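Local atomic coordinates of cytochrome C3, A dimeric class III c-type cytochrome (Desulfovibrio gigas, PDB entry 1GYO), a protein that binds four c-type hemes per subunit in a disulfide-linked dimer and probably carries electrons as a class III cytochrome c. Residues R20-V24 with C99-H104; A11-P17 with A53-R59. All coordinates share one frame. Residue numbers count along the deposited sequence, not the author numbering.

Interaction 1: R20-V24 with C99-H104. With HEC (heme c), chain F.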
loop_
_atom_site.group_PDB
_atom_site.type_symbol
_atom_site.label_atom_id
_atom_site.label_comp_id
_atom_site.label_asym_id
_atom_site.label_seq_id
_atom_site.Cartn_x
_atom_site.Cartn_y
_atom_site.Cartn_z
ATOM N N ARG A 20 -18.554 21.707 -15.342
ATOM C CA ARG A 20 -19.605 20.715 -15.175
ATOM C C ARG A 20 -19.129 19.328 -14.675
ATOM O O ARG A 20 -19.887 18.557 -14.101
ATOM C CB ARG A 20 -20.296 20.503 -16.525
ATOM C CG ARG A 20 -21.501 19.626 -16.356
ATOM C CD ARG A 20 -22.649 19.724 -17.333
ATOM N NE ARG A 20 -23.803 18.997 -16.782
ATOM C CZ ARG A 20 -25.013 19.057 -17.361
ATOM N NH1 ARG A 20 -25.187 19.778 -18.471
ATOM N NH2 ARG A 20 -26.036 18.396 -16.828
ATOM N N PHE A 21 -17.875 18.980 -14.886
ATOM C CA PHE A 21 -17.271 17.714 -14.554
ATOM C C PHE A 21 -16.104 17.912 -13.573
ATOM O O PHE A 21 -15.084 17.241 -13.677
ATOM C CB PHE A 21 -16.781 17.043 -15.848
ATOM C CG PHE A 21 -17.901 16.544 -16.713
ATOM C CD1 PHE A 21 -18.568 17.397 -17.557
ATOM C CD2 PHE A 21 -18.314 15.224 -16.682
ATOM C CE1 PHE A 21 -19.616 16.942 -18.323
ATOM C CE2 PHE A 21 -19.367 14.779 -17.408
ATOM C CZ PHE A 21 -20.005 15.638 -18.255
ATOM N N GLY A 22 -16.247 18.821 -12.611
ATOM C CA GLY A 22 -15.078 19.369 -11.931
ATOM C C GLY A 22 -14.535 18.612 -10.766
ATOM O O GLY A 22 -13.364 18.860 -10.409
ATOM N N LYS A 23 -15.325 17.752 -10.138
ATOM C CA LYS A 23 -14.899 17.054 -8.927
ATOM C C LYS A 23 -15.392 15.618 -8.946
ATOM O O LYS A 23 -16.545 15.359 -9.320
ATOM C CB LYS A 23 -15.410 17.700 -7.622
ATOM C CG LYS A 23 -14.741 18.998 -7.248
ATOM C CD LYS A 23 -15.201 19.621 -5.973
ATOM C CE LYS A 23 -16.109 18.856 -5.054
ATOM N NZ LYS A 23 -16.521 19.708 -3.859
ATOM N N VAL A 24 -14.565 14.692 -8.517
ATOM C CA VAL A 24 -14.955 13.281 -8.424
ATOM C C VAL A 24 -14.428 12.709 -7.108
ATOM O O VAL A 24 -13.261 12.923 -6.777
ATOM C CB VAL A 24 -14.359 12.445 -9.582
ATOM C CG1 VAL A 24 -14.544 10.965 -9.369
ATOM C CG2 VAL A 24 -14.934 12.941 -10.922
ATOM N N CYS A 99 -20.702 8.257 -18.374
ATOM C CA CYS A 99 -20.096 9.533 -18.066
ATOM C C CYS A 99 -20.774 10.238 -16.895
ATOM O O CYS A 99 -20.086 11.015 -16.222
ATOM C CB CYS A 99 -20.115 10.477 -19.256
ATOM S SG CYS A 99 -19.286 9.823 -20.741
ATOM N N LEU A 100 -22.060 10.013 -16.671
ATOM C CA LEU A 100 -22.776 10.626 -15.551
ATOM C C LEU A 100 -23.153 9.604 -14.464
ATOM O O LEU A 100 -23.940 9.965 -13.585
ATOM C CB LEU A 100 -23.950 11.468 -16.069
ATOM C CG LEU A 100 -23.514 12.698 -16.908
ATOM C CD1 LEU A 100 -24.726 13.430 -17.421
ATOM C CD2 LEU A 100 -22.608 13.674 -16.113
ATOM N N GLN A 101 -22.552 8.402 -14.497
ATOM C CA GLN A 101 -22.775 7.404 -13.469
ATOM C C GLN A 101 -21.661 7.391 -12.450
ATOM O O GLN A 101 -20.528 7.110 -12.809
ATOM C CB GLN A 101 -22.829 6.009 -14.115
ATOM C CG GLN A 101 -24.048 5.821 -15.034
ATOM C CD GLN A 101 -24.111 4.421 -15.589
ATOM O OE1 GLN A 101 -23.116 3.962 -16.170
ATOM N NE2 GLN A 101 -25.240 3.746 -15.426
ATOM N N GLY A 102 -22.021 7.669 -11.190
ATOM C CA GLY A 102 -21.078 7.462 -10.099
ATOM C C GLY A 102 -20.064 8.587 -9.996
ATOM O O GLY A 102 -20.160 9.456 -9.113
ATOM N N CYS A 103 -19.055 8.611 -10.855
ATOM C CA CYS A 103 -17.962 9.547 -10.724
ATOM C C CYS A 103 -18.434 11.001 -10.827
ATOM O O CYS A 103 -18.150 11.809 -9.966
ATOM C CB CYS A 103 -16.847 9.251 -11.761
ATOM S SG CYS A 103 -16.320 7.540 -11.627
ATOM N N HIS A 104 -19.176 11.279 -11.928
ATOM C CA HIS A 104 -19.704 12.603 -12.159
ATOM C C HIS A 104 -21.175 12.667 -11.809
ATOM O O HIS A 104 -21.980 13.155 -12.502
ATOM C CB HIS A 104 -19.475 13.032 -13.640
ATOM C CG HIS A 104 -18.023 13.002 -14.030
ATOM N ND1 HIS A 104 -17.098 13.890 -13.516
ATOM C CD2 HIS A 104 -17.321 12.266 -14.939
ATOM C CE1 HIS A 104 -15.920 13.633 -14.104
ATOM N NE2 HIS A 104 -16.010 12.653 -14.948
HETATM FE FE HEC F . -14.536 11.976 -16.098
HETATM C CHA HEC F . -12.547 14.537 -15.032
HETATM C CHB HEC F . -15.620 13.870 -18.644
HETATM C CHC HEC F . -16.431 9.385 -17.215
HETATM C CHD HEC F . -13.562 10.124 -13.471
HETATM N NA HEC F . -14.189 13.846 -16.681
HETATM C C1A HEC F . -13.340 14.786 -16.138
HETATM C C2A HEC F . -13.413 16.030 -16.856
HETATM C C3A HEC F . -14.303 15.848 -17.863
HETATM C C4A HEC F . -14.771 14.486 -17.763
HETATM C CMA HEC F . -14.771 16.839 -18.896
HETATM C CAA HEC F . -12.684 17.289 -16.481
HETATM C CBA HEC F . -11.429 17.528 -17.280
HETATM C CGA HEC F . -10.719 18.817 -16.947
HETATM O O1A HEC F . -11.118 19.515 -16.006
HETATM O O2A HEC F . -9.731 19.150 -17.647
HETATM N NB HEC F . -15.779 11.672 -17.637
HETATM C C1B HEC F . -16.045 12.562 -18.653
HETATM C C2B HEC F . -16.826 11.934 -19.702
HETATM C C3B HEC F . -16.997 10.641 -19.321
HETATM C C4B HEC F . -16.390 10.499 -18.018
HETATM C CMB HEC F . -17.243 12.636 -20.961
HETATM C CAB HEC F . -17.583 9.496 -20.105
HETATM C CBB HEC F . -16.727 9.118 -21.315
HETATM N NC HEC F . -14.948 10.138 -15.452
HETATM C C1C HEC F . -15.839 9.217 -15.986
HETATM C C2C HEC F . -16.000 8.080 -15.118
HETATM C C3C HEC F . -15.158 8.271 -14.069
HETATM C C4C HEC F . -14.512 9.552 -14.283
HETATM C CMC HEC F . -16.958 6.938 -15.396
HETATM C CAC HEC F . -14.941 7.402 -12.872
HETATM C CBC HEC F . -14.793 5.906 -13.160
HETATM N ND HEC F . -13.264 12.268 -14.593
HETATM C C1D HEC F . -12.955 11.348 -13.590
HETATM C C2D HEC F . -11.951 11.879 -12.709
HETATM C C3D HEC F . -11.680 13.143 -13.132
HETATM C C4D HEC F . -12.488 13.379 -14.299
HETATM C CMD HEC F . -11.352 11.144 -11.534
HETATM C CAD HEC F . -10.702 14.115 -12.529
HETATM C CBD HEC F . -11.341 15.046 -11.513
HETATM C CGD HEC F . -12.231 16.091 -12.155
HETATM O O1D HEC F . -13.481 15.878 -12.073
HETATM O O2D HEC F . -11.728 17.045 -12.734
HETATM O O HOH W 1 -17.780 15.843 -11.633
#
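This contact is one wall of a c-type heme site, the one built on the attachment motif C99-L100-Q101-G102-C103-H104, a CxxxCH variant with three residues between its cysteines. Thioether bonds join C99 SG to heme CAB (1.8 Å) and C103 SG to heme CAC (1.9 Å). H104 NE2 coordinates heme FE at 2.0 Å; H73 supplies the opposite axial ligand. Within the motif, G102 has a phi of +79°, which suits glycine, and C103 N donates to Q101 O (2.9 Å), tightening the turn that brings the second cysteine and the histidine to the heme.

Segment 20-24 packs round the ligand histidine. F21 points its ring edge at one face of the H104 imidazole, a T-shaped pair with centroids 4.8 Å apart and planes at 76°; F21 CD2 comes within 3.5 Å of H104 CG. The phenyl ring also meets L100 (F21 CE2 to L100 CD2, 3.7 Å). V24, at the start of strand 24-27, sets CG2 3.4 Å from H104 CE1 and CG1 3.7 Å from C103 CB, its short branched chain packing against the cysteine and the imidazole at once. The polar side of the histidine is met by a water, which accepts from H104 ND1 (2.8 Å) and donates to K23 O (2.7 Å). A heme propionate oxygen, O1D, lies just 2.6 Å from F21 O, so that acid group is probably protonated.

With NE2 on iron and ND1 donating to a water held by the backbone, the axial imidazole is neutral and anchored through both nitrogens, with F21 and V24 packed against it.

Interaction 2: A11-P17 with A53-R59. With HEC (heme c), chain D.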
loop_
_atom_site.group_PDB
_atom_site.type_symbol
_atom_site.label_atom_id
_atom_site.label_comp_id
_atom_site.label_asym_id
_atom_site.label_seq_id
_atom_site.Cartn_x
_atom_site.Cartn_y
_atom_site.Cartn_z
ATOM N N ALA A 11 -9.329 19.513 -10.530
ATOM C CA ALA A 11 -8.357 20.037 -11.461
ATOM C C ALA A 11 -7.012 20.193 -10.765
ATOM O O ALA A 11 -6.912 20.278 -9.535
ATOM C CB ALA A 11 -8.842 21.370 -12.033
ATOM N N PRO A 12 -5.918 20.265 -11.549
ATOM C CA PRO A 12 -4.595 20.463 -10.936
ATOM C C PRO A 12 -4.561 21.700 -10.057
ATOM O O PRO A 12 -5.208 22.708 -10.352
ATOM C CB PRO A 12 -3.713 20.649 -12.183
ATOM C CG PRO A 12 -4.408 19.857 -13.254
ATOM C CD PRO A 12 -5.853 20.148 -13.021
ATOM N N GLU A 13 -3.753 21.613 -9.011
ATOM C CA GLU A 13 -3.627 22.654 -8.007
ATOM C C GLU A 13 -3.471 24.028 -8.627
ATOM O O GLU A 13 -2.605 24.129 -9.498
ATOM C CB GLU A 13 -2.386 22.398 -7.135
ATOM C CG GLU A 13 -2.213 23.371 -5.979
ATOM C CD GLU A 13 -3.032 22.933 -4.793
ATOM O OE1 GLU A 13 -3.457 23.772 -3.976
ATOM O OE2 GLU A 13 -3.262 21.702 -4.692
ATOM N N GLY A 14 -4.293 24.992 -8.237
ATOM C CA GLY A 14 -4.131 26.330 -8.732
ATOM C C GLY A 14 -4.945 26.599 -9.977
ATOM O O GLY A 14 -5.033 27.780 -10.352
ATOM N N GLU A 15 -5.499 25.554 -10.588
ATOM C CA GLU A 15 -6.255 25.732 -11.823
ATOM C C GLU A 15 -7.756 25.668 -11.542
ATOM O O GLU A 15 -8.255 25.145 -10.561
ATOM C CB GLU A 15 -5.898 24.686 -12.892
ATOM C CG GLU A 15 -4.369 24.733 -13.153
ATOM C CD GLU A 15 -3.948 25.956 -13.945
ATOM O OE1 GLU A 15 -2.772 26.394 -13.874
ATOM O OE2 GLU A 15 -4.812 26.494 -14.662
ATOM N N ASP A 16 -8.509 26.256 -12.471
ATOM C CA ASP A 16 -9.939 26.251 -12.313
ATOM C C ASP A 16 -10.588 24.909 -12.654
ATOM O O ASP A 16 -10.227 24.280 -13.652
ATOM C CB ASP A 16 -10.551 27.300 -13.240
ATOM C CG ASP A 16 -10.312 28.713 -12.799
ATOM O OD1 ASP A 16 -9.984 28.939 -11.619
ATOM O OD2 ASP A 16 -10.493 29.532 -13.726
ATOM N N PRO A 17 -11.535 24.428 -11.862
ATOM C CA PRO A 17 -12.238 23.166 -12.150
ATOM C C PRO A 17 -13.079 23.272 -13.408
ATOM O O PRO A 17 -13.539 24.363 -13.795
ATOM C CB PRO A 17 -13.193 22.974 -10.965
ATOM C CG PRO A 17 -13.368 24.371 -10.472
ATOM C CD PRO A 17 -12.015 25.043 -10.634
ATOM N N ALA A 53 -2.054 14.659 -10.695
ATOM C CA ALA A 53 -1.833 15.883 -11.404
ATOM C C ALA A 53 -0.515 16.557 -11.061
ATOM O O ALA A 53 -0.178 17.549 -11.709
ATOM C CB ALA A 53 -2.946 16.892 -11.176
ATOM N N ASP A 54 0.310 15.975 -10.179
ATOM C CA ASP A 54 1.685 16.445 -10.095
ATOM C C ASP A 54 2.365 16.251 -11.440
ATOM O O ASP A 54 3.307 16.984 -11.785
ATOM C CB ASP A 54 2.476 15.697 -9.042
ATOM C CG ASP A 54 2.179 16.026 -7.625
ATOM O OD1 ASP A 54 1.287 16.882 -7.316
ATOM O OD2 ASP A 54 2.898 15.377 -6.799
ATOM N N CYS A 55 1.905 15.245 -12.184
ATOM C CA CYS A 55 2.459 14.877 -13.479
ATOM C C CYS A 55 1.458 15.019 -14.605
ATOM O O CYS A 55 1.772 15.553 -15.679
ATOM C CB CYS A 55 2.976 13.436 -13.512
ATOM S SG CYS A 55 4.252 13.206 -12.237
ATOM N N HIS A 56 0.239 14.596 -14.356
ATOM C CA HIS A 56 -0.872 14.668 -15.338
ATOM C C HIS A 56 -1.518 16.034 -15.276
ATOM O O HIS A 56 -2.618 16.218 -14.754
ATOM C CB HIS A 56 -1.864 13.549 -15.022
ATOM C CG HIS A 56 -1.332 12.185 -15.318
ATOM N ND1 HIS A 56 -1.407 11.630 -16.573
ATOM C CD2 HIS A 56 -0.702 11.268 -14.561
ATOM C CE1 HIS A 56 -0.860 10.416 -16.563
ATOM N NE2 HIS A 56 -0.402 10.165 -15.330
ATOM N N ILE A 57 -0.811 17.019 -15.826
ATOM C CA ILE A 57 -1.161 18.398 -15.699
ATOM C C ILE A 57 -1.824 19.008 -16.934
ATOM O O ILE A 57 -2.657 19.882 -16.774
ATOM C CB ILE A 57 0.075 19.248 -15.348
ATOM C CG1 ILE A 57 0.860 18.755 -14.182
ATOM C CG2 ILE A 57 -0.345 20.716 -15.089
ATOM C CD1 ILE A 57 1.721 19.893 -13.626
ATOM N N ASP A 58 -1.423 18.587 -18.116
ATOM C CA ASP A 58 -1.862 19.261 -19.326
ATOM C C ASP A 58 -3.363 19.088 -19.544
ATOM O O ASP A 58 -3.859 17.956 -19.497
ATOM C CB ASP A 58 -1.162 18.670 -20.553
ATOM C CG ASP A 58 -1.755 19.276 -21.805
ATOM O OD1 ASP A 58 -1.792 20.503 -21.946
ATOM O OD2 ASP A 58 -2.304 18.566 -22.660
ATOM N N ARG A 59 -4.067 20.143 -19.831
ATOM C CA ARG A 59 -5.494 20.132 -20.142
ATOM C C ARG A 59 -5.741 20.718 -21.512
ATOM O O ARG A 59 -6.900 20.988 -21.856
ATOM C CB ARG A 59 -6.258 20.886 -19.043
ATOM C CG ARG A 59 -6.186 20.128 -17.714
ATOM C CD ARG A 59 -6.576 21.046 -16.581
ATOM N NE ARG A 59 -8.024 21.158 -16.427
ATOM C CZ ARG A 59 -8.644 22.079 -15.724
ATOM N NH1 ARG A 59 -7.988 23.093 -15.143
ATOM N NH2 ARG A 59 -9.958 22.047 -15.590
HETATM FE FE HEC D . 0.401 8.451 -14.715
HETATM C CHA HEC D . 0.680 7.254 -17.861
HETATM C CHB HEC D . -2.807 7.412 -14.599
HETATM C CHC HEC D . 0.210 9.349 -11.444
HETATM C CHD HEC D . 3.436 9.863 -14.928
HETATM N NA HEC D . -0.812 7.512 -15.969
HETATM C C1A HEC D . -0.533 7.065 -17.241
HETATM C C2A HEC D . -1.683 6.423 -17.823
HETATM C C3A HEC D . -2.684 6.495 -16.917
HETATM C C4A HEC D . -2.134 7.148 -15.753
HETATM C CMA HEC D . -4.107 6.032 -17.050
HETATM C CAA HEC D . -1.744 5.825 -19.214
HETATM C CBA HEC D . -2.364 6.834 -20.177
HETATM C CGA HEC D . -2.466 6.331 -21.593
HETATM O O1A HEC D . -3.499 6.600 -22.247
HETATM O O2A HEC D . -1.485 5.738 -22.093
HETATM N NB HEC D . -1.012 8.367 -13.286
HETATM C C1B HEC D . -2.308 7.933 -13.424
HETATM C C2B HEC D . -3.048 8.060 -12.189
HETATM C C3B HEC D . -2.189 8.598 -11.284
HETATM C C4B HEC D . -0.925 8.778 -11.964
HETATM C CMB HEC D . -4.487 7.685 -12.021
HETATM C CAB HEC D . -2.449 8.965 -9.855
HETATM C CBB HEC D . -2.986 7.784 -9.022
HETATM N NC HEC D . 1.593 9.400 -13.435
HETATM C C1C HEC D . 1.362 9.693 -12.106
HETATM C C2C HEC D . 2.470 10.423 -11.531
HETATM C C3C HEC D . 3.357 10.636 -12.536
HETATM C C4C HEC D . 2.831 9.967 -13.705
HETATM C CMC HEC D . 2.529 10.893 -10.096
HETATM C CAC HEC D . 4.630 11.427 -12.500
HETATM C CBC HEC D . 5.641 11.008 -11.443
HETATM N ND HEC D . 1.762 8.574 -16.140
HETATM C C1D HEC D . 2.999 9.178 -16.045
HETATM C C2D HEC D . 3.763 8.966 -17.255
HETATM C C3D HEC D . 2.979 8.217 -18.082
HETATM C C4D HEC D . 1.749 7.978 -17.384
HETATM C CMD HEC D . 5.156 9.485 -17.471
HETATM C CAD HEC D . 3.315 7.662 -19.437
HETATM C CBD HEC D . 3.761 6.219 -19.387
HETATM C CGD HEC D . 5.077 6.039 -18.628
HETATM O O1D HEC D . 5.058 5.351 -17.609
HETATM O O2D HEC D . 6.079 6.613 -19.085
#
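R59 reaches across to D16 with both ends of its guanidinium: NH1 and NH2 each donate to D16 O, at 2.9 and 3.0 Å. NH2 also hydrogen-bonds to a propionate oxygen, O1A, of the heme attached at C99 and C103, so one planar cation serves a backbone carbonyl and a carboxylic group at once. A11 CB lies over one guanidinium face, 3.7 Å from R59 NH1, and E15 CB approaches NH1 at 3.5 Å. Further along, P12 packs its ring on the arginine stem (P12 CD to R59 CD, 3.7 Å) and on A53 (P12 CG to A53 CB, 3.9 Å). P12 opens a type II turn closed by E15 N to P12 O at 2.9 Å; G14 suits its positive phi. On its far side, segment 53-59 holds another heme through C55 SG and H56 NE2. The long, multidentate R59, three residues on from the heme ligand H56, thus joins the largely exposed loop 11-17 to a propionate of a second heme.

From the N terminus, the long loop between strands 6-9 and 24-27 supplies one partner to each contact: first 11-17, then 20-24. Segment 11-17 meets 53-59, closing a loop of 35 intervening residues that includes strand 24-27 and helix 36-39; segment 20-24 reaches 99-104, closing a longer one of 74 that carries helices 68-72 and 80-89. Because 20-24 falls within the first loop and 99-104 beyond it, the two closures cross. Interactions 1 and 2 touch directly, G22 O lying 4.2 Å from P17 CB, and they share a heme, the one fixed by H104 and hydrogen-bonded to R59. Together they fasten the early loop to two heme attachment motifs.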